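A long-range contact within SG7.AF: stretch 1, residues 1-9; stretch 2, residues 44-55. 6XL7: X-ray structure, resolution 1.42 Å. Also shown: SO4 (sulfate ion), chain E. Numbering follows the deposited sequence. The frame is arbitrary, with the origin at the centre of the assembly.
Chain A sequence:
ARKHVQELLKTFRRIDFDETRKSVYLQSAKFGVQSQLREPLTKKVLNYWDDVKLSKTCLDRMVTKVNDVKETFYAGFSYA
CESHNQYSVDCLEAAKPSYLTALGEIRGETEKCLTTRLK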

# COMPACT_ATOMS: atom_id res chain seq x y z
N ALA A 1 9.32 12.92 12.78
CA ALA A 1 8.56 14.10 13.18
C ALA A 1 7.37 14.31 12.24
O ALA A 1 7.19 13.55 11.29
N ARG A 2 6.58 15.35 12.53
CA ARG A 2 5.41 15.65 11.71
C ARG A 2 5.78 15.82 10.24
O ARG A 2 5.06 15.35 9.35
N LYS A 3 6.91 16.49 9.95
CA LYS A 3 7.30 16.68 8.55
C LYS A 3 7.49 15.35 7.83
O LYS A 3 7.19 15.25 6.63
N HIS A 4 7.95 14.32 8.53
CA HIS A 4 8.13 13.01 7.91
C HIS A 4 6.79 12.33 7.66
O HIS A 4 6.63 11.62 6.66
N VAL A 5 5.83 12.51 8.57
CA VAL A 5 4.48 12.03 8.32
C VAL A 5 3.93 12.66 7.05
O VAL A 5 3.38 11.97 6.18
N GLN A 6 4.11 13.98 6.91
CA GLN A 6 3.59 14.66 5.72
C GLN A 6 4.27 14.15 4.45
O GLN A 6 3.59 13.92 3.44
N GLU A 7 5.59 13.98 4.48
CA GLU A 7 6.29 13.50 3.29
C GLU A 7 5.85 12.08 2.94
O GLU A 7 5.67 11.73 1.77
N LEU A 8 5.66 11.25 3.96
CA LEU A 8 5.17 9.90 3.73
C LEU A 8 3.76 9.92 3.15
O LEU A 8 3.44 9.16 2.23
N LEU A 9 2.89 10.78 3.68
CA LEU A 9 1.53 10.84 3.15
C LEU A 9 1.48 11.42 1.74
O LEU A 9 0.62 11.04 0.94
N LYS A 44 6.02 4.86 12.52
CA LYS A 44 7.47 4.73 12.52
C LYS A 44 8.15 6.08 12.32
O LYS A 44 9.04 6.47 13.09
N VAL A 45 7.74 6.82 11.29
CA VAL A 45 8.44 8.06 10.95
C VAL A 45 8.12 9.18 11.92
O VAL A 45 8.89 10.14 12.01
N LEU A 46 7.00 9.09 12.63
CA LEU A 46 6.71 10.09 13.65
C LEU A 46 7.86 10.22 14.64
O LEU A 46 8.14 11.32 15.11
N ASN A 47 8.56 9.11 14.93
CA ASN A 47 9.64 9.07 15.91
C ASN A 47 10.90 9.79 15.47
O ASN A 47 11.75 10.10 16.32
N TYR A 48 11.07 10.04 14.18
CA TYR A 48 12.34 10.52 13.68
C TYR A 48 12.60 11.94 14.18
O TYR A 48 11.67 12.74 14.30
N TRP A 49 13.86 12.25 14.46
CA TRP A 49 14.19 13.62 14.82
C TRP A 49 13.96 14.55 13.64
O TRP A 49 13.86 14.13 12.49
N ASP A 50 13.93 15.84 13.96
CA ASP A 50 13.43 16.85 13.04
C ASP A 50 14.15 16.81 11.68
O ASP A 50 13.53 17.12 10.66
N ASP A 51 15.43 16.45 11.64
CA ASP A 51 16.21 16.57 10.41
C ASP A 51 16.61 15.23 9.78
O ASP A 51 17.49 15.20 8.91
N VAL A 52 15.97 14.13 10.17
CA VAL A 52 16.13 12.89 9.43
C VAL A 52 15.73 13.11 7.97
O VAL A 52 14.76 13.82 7.68
N LYS A 53 16.49 12.52 7.05
CA LYS A 53 16.17 12.55 5.63
C LYS A 53 15.60 11.21 5.20
O LYS A 53 16.16 10.15 5.52
N LEU A 54 14.46 11.24 4.50
CA LEU A 54 13.87 10.03 3.94
C LEU A 54 14.46 9.76 2.56
O LEU A 54 14.79 10.68 1.81
N SER A 55 14.55 8.48 2.22
CA SER A 55 15.03 8.05 0.91
C SER A 55 13.91 8.16 -0.12
O SER A 55 12.92 7.42 -0.06

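The contact is organised around His 4, whose CA-to-CB bond points toward the other stretch from the first turn of the helix that begins at Arg 2. Its chi1 of -55° (m) and chi2 of 99° carry the imidazole in among the loop carbonyls, where both ring nitrogens find partners. His 4 NE2 donates to Val 52 O at 2.8 Å, while His 4 ND1 accepts from Ala 1 N at 2.9 Å. Histidine suits this site because one flat ring can donate at one nitrogen and accept at the other. Tyr 48, chi1 m, covers one face of that ring: its CB lies 4.1 Å from the centroid of the His 4 imidazole, and its own ring turns an edge toward the same face, the planes meeting at 76°.

Ala 1 N also donates to Val 45 O (2.9 Å), Leu 46 O (3.1 Å) and Tyr 48 O (2.8 Å), so the chain terminus sits in a nest of carbonyls from the second stretch.

Val 45, chi1 m, points toward the helix and sets its CG2 3.9 Å from Val 5 CG2 and 4.1 Å from Leu 8 CD2. Leu 46 starts out pointing away, but its t, p rotamer brings CD1 back to 3.9 Å from Val 5 CG2. The branched aliphatic chains fill this space without needing polar partners.

Farther along, Glu 7 has its CA-to-CB bond toward the other stretch and an extended chain (chi1 and chi2 both t); its carboxylate reaches the backbone of Leu 54 through two waters. Water 1 donates to Glu 7 OE1 (2.7 Å) and accepts from Leu 54 N (2.9 Å); water 2 donates to Glu 7 OE2 (2.6 Å) and Leu 54 O (2.9 Å). Leu 54 itself, m, t, points inward, with CD2 4.0 Å from His 4 CD2. Ser 55 points away, its OG donating to sulfate O2 at 2.7 Å.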

# COMPACT_ATOMS: atom_id res chain seq x y z
CB ALA A 1 9.46 15.31 13.19
CB ARG A 2 4.71 16.91 12.22
CG ARG A 2 3.48 17.30 11.40
CD ARG A 2 2.88 18.62 11.88
NE ARG A 2 3.89 19.65 12.07
CZ ARG A 2 4.38 20.42 11.10
NH1 ARG A 2 5.31 21.33 11.39
NH2 ARG A 2 3.95 20.29 9.86
CB LYS A 3 8.55 17.54 8.44
CG LYS A 3 9.82 16.88 8.97
CD LYS A 3 11.04 17.79 8.84
CE LYS A 3 11.59 17.79 7.42
NZ LYS A 3 12.79 18.66 7.30
CB HIS A 4 9.03 12.14 8.77
CG HIS A 4 10.34 12.78 9.07
ND1 HIS A 4 10.60 13.43 10.25
CD2 HIS A 4 11.43 12.96 8.29
CE1 HIS A 4 11.82 13.94 10.21
NE2 HIS A 4 12.34 13.67 9.03
CB VAL A 5 3.57 12.30 9.54
CG1 VAL A 5 2.13 11.89 9.23
CG2 VAL A 5 4.10 11.53 10.76
CB GLN A 6 3.72 16.17 5.85
CG GLN A 6 3.02 16.90 4.70
CD GLN A 6 3.18 18.39 4.75
OE1 GLN A 6 3.37 19.04 3.72
NE2 GLN A 6 3.07 18.96 5.94
CB GLU A 7 7.81 13.58 3.48
CG GLU A 7 8.55 13.14 2.21
CD GLU A 7 10.06 13.27 2.30
OE1 GLU A 7 10.58 13.60 3.39
OE2 GLU A 7 10.72 13.03 1.26
CB LEU A 8 5.24 9.12 5.03
CG LEU A 8 4.81 7.66 4.97
CD1 LEU A 8 5.81 6.84 4.17
CD2 LEU A 8 4.68 7.13 6.38
CB LEU A 9 0.61 11.59 4.12
CG LEU A 9 0.44 10.79 5.42
CD1 LEU A 9 -0.32 11.59 6.44
CD2 LEU A 9 -0.27 9.47 5.15
CB LYS A 44 7.88 3.75 11.42
CG LYS A 44 9.37 3.45 11.32
CD LYS A 44 9.57 2.34 10.29
CE LYS A 44 11.04 1.99 10.06
NZ LYS A 44 11.67 1.30 11.22
CB VAL A 45 8.22 8.50 9.50
CG1 VAL A 45 8.53 7.36 8.53
CG2 VAL A 45 6.81 9.08 9.28
CB LEU A 46 5.41 9.70 14.36
CG LEU A 46 4.74 10.72 15.27
CD1 LEU A 46 4.60 12.06 14.58
CD2 LEU A 46 3.39 10.16 15.68
CB ASN A 47 10.05 7.62 16.22
CG ASN A 47 8.95 6.80 16.87
OD1 ASN A 47 8.71 6.91 18.07
ND2 ASN A 47 8.30 5.95 16.08
CB TYR A 48 12.30 10.55 12.16
CG TYR A 48 12.23 9.19 11.50
CD1 TYR A 48 12.46 8.02 12.23
CD2 TYR A 48 11.96 9.09 10.15
CE1 TYR A 48 12.41 6.77 11.61
CE2 TYR A 48 11.92 7.86 9.53
CZ TYR A 48 12.14 6.71 10.26
OH TYR A 48 12.09 5.50 9.60
CB TRP A 49 15.65 13.78 15.27
CG TRP A 49 15.80 14.34 16.66
CD1 TRP A 49 16.19 15.60 17.02
CD2 TRP A 49 15.58 13.62 17.86
NE1 TRP A 49 16.21 15.71 18.39
CE2 TRP A 49 15.84 14.50 18.93
CE3 TRP A 49 15.17 12.31 18.14
CZ2 TRP A 49 15.71 14.11 20.26
CZ3 TRP A 49 15.05 11.93 19.44
CH2 TRP A 49 15.30 12.81 20.49
CB ASP A 50 13.57 18.25 13.67
CG ASP A 50 13.16 18.30 15.17
OD1 ASP A 50 12.98 17.24 15.84
OD2 ASP A 50 12.98 19.43 15.68
CB ASP A 51 17.39 17.52 10.60
CG ASP A 51 16.94 18.95 10.75
OD1 ASP A 51 16.81 19.65 9.72
OD2 ASP A 51 16.67 19.38 11.90
CB VAL A 52 15.29 11.77 10.07
CG1 VAL A 52 15.28 10.54 9.17
CG2 VAL A 52 15.84 11.40 11.44
CB LYS A 53 17.42 12.87 4.80
CG LYS A 53 17.13 13.03 3.30
CD LYS A 53 18.41 13.32 2.51
CE LYS A 53 18.12 13.36 1.03
NZ LYS A 53 17.06 14.36 0.71
CB LEU A 54 12.35 10.17 3.81
CG LEU A 54 11.59 10.48 5.11
CD1 LEU A 54 10.08 10.38 4.85
CD2 LEU A 54 12.00 9.55 6.24
CB SER A 55 15.52 6.61 0.99
OG SER A 55 15.70 6.06 -0.31
S SO4 E . 17.93 8.39 -2.04
O1 SO4 E . 19.10 8.42 -2.92
O2 SO4 E . 17.98 7.18 -1.23
O3 SO4 E . 17.97 9.56 -1.17
O4 SO4 E . 16.72 8.43 -2.85
O HOH W 1 13.28 13.76 3.86
O HOH W 2 13.30 13.00 1.02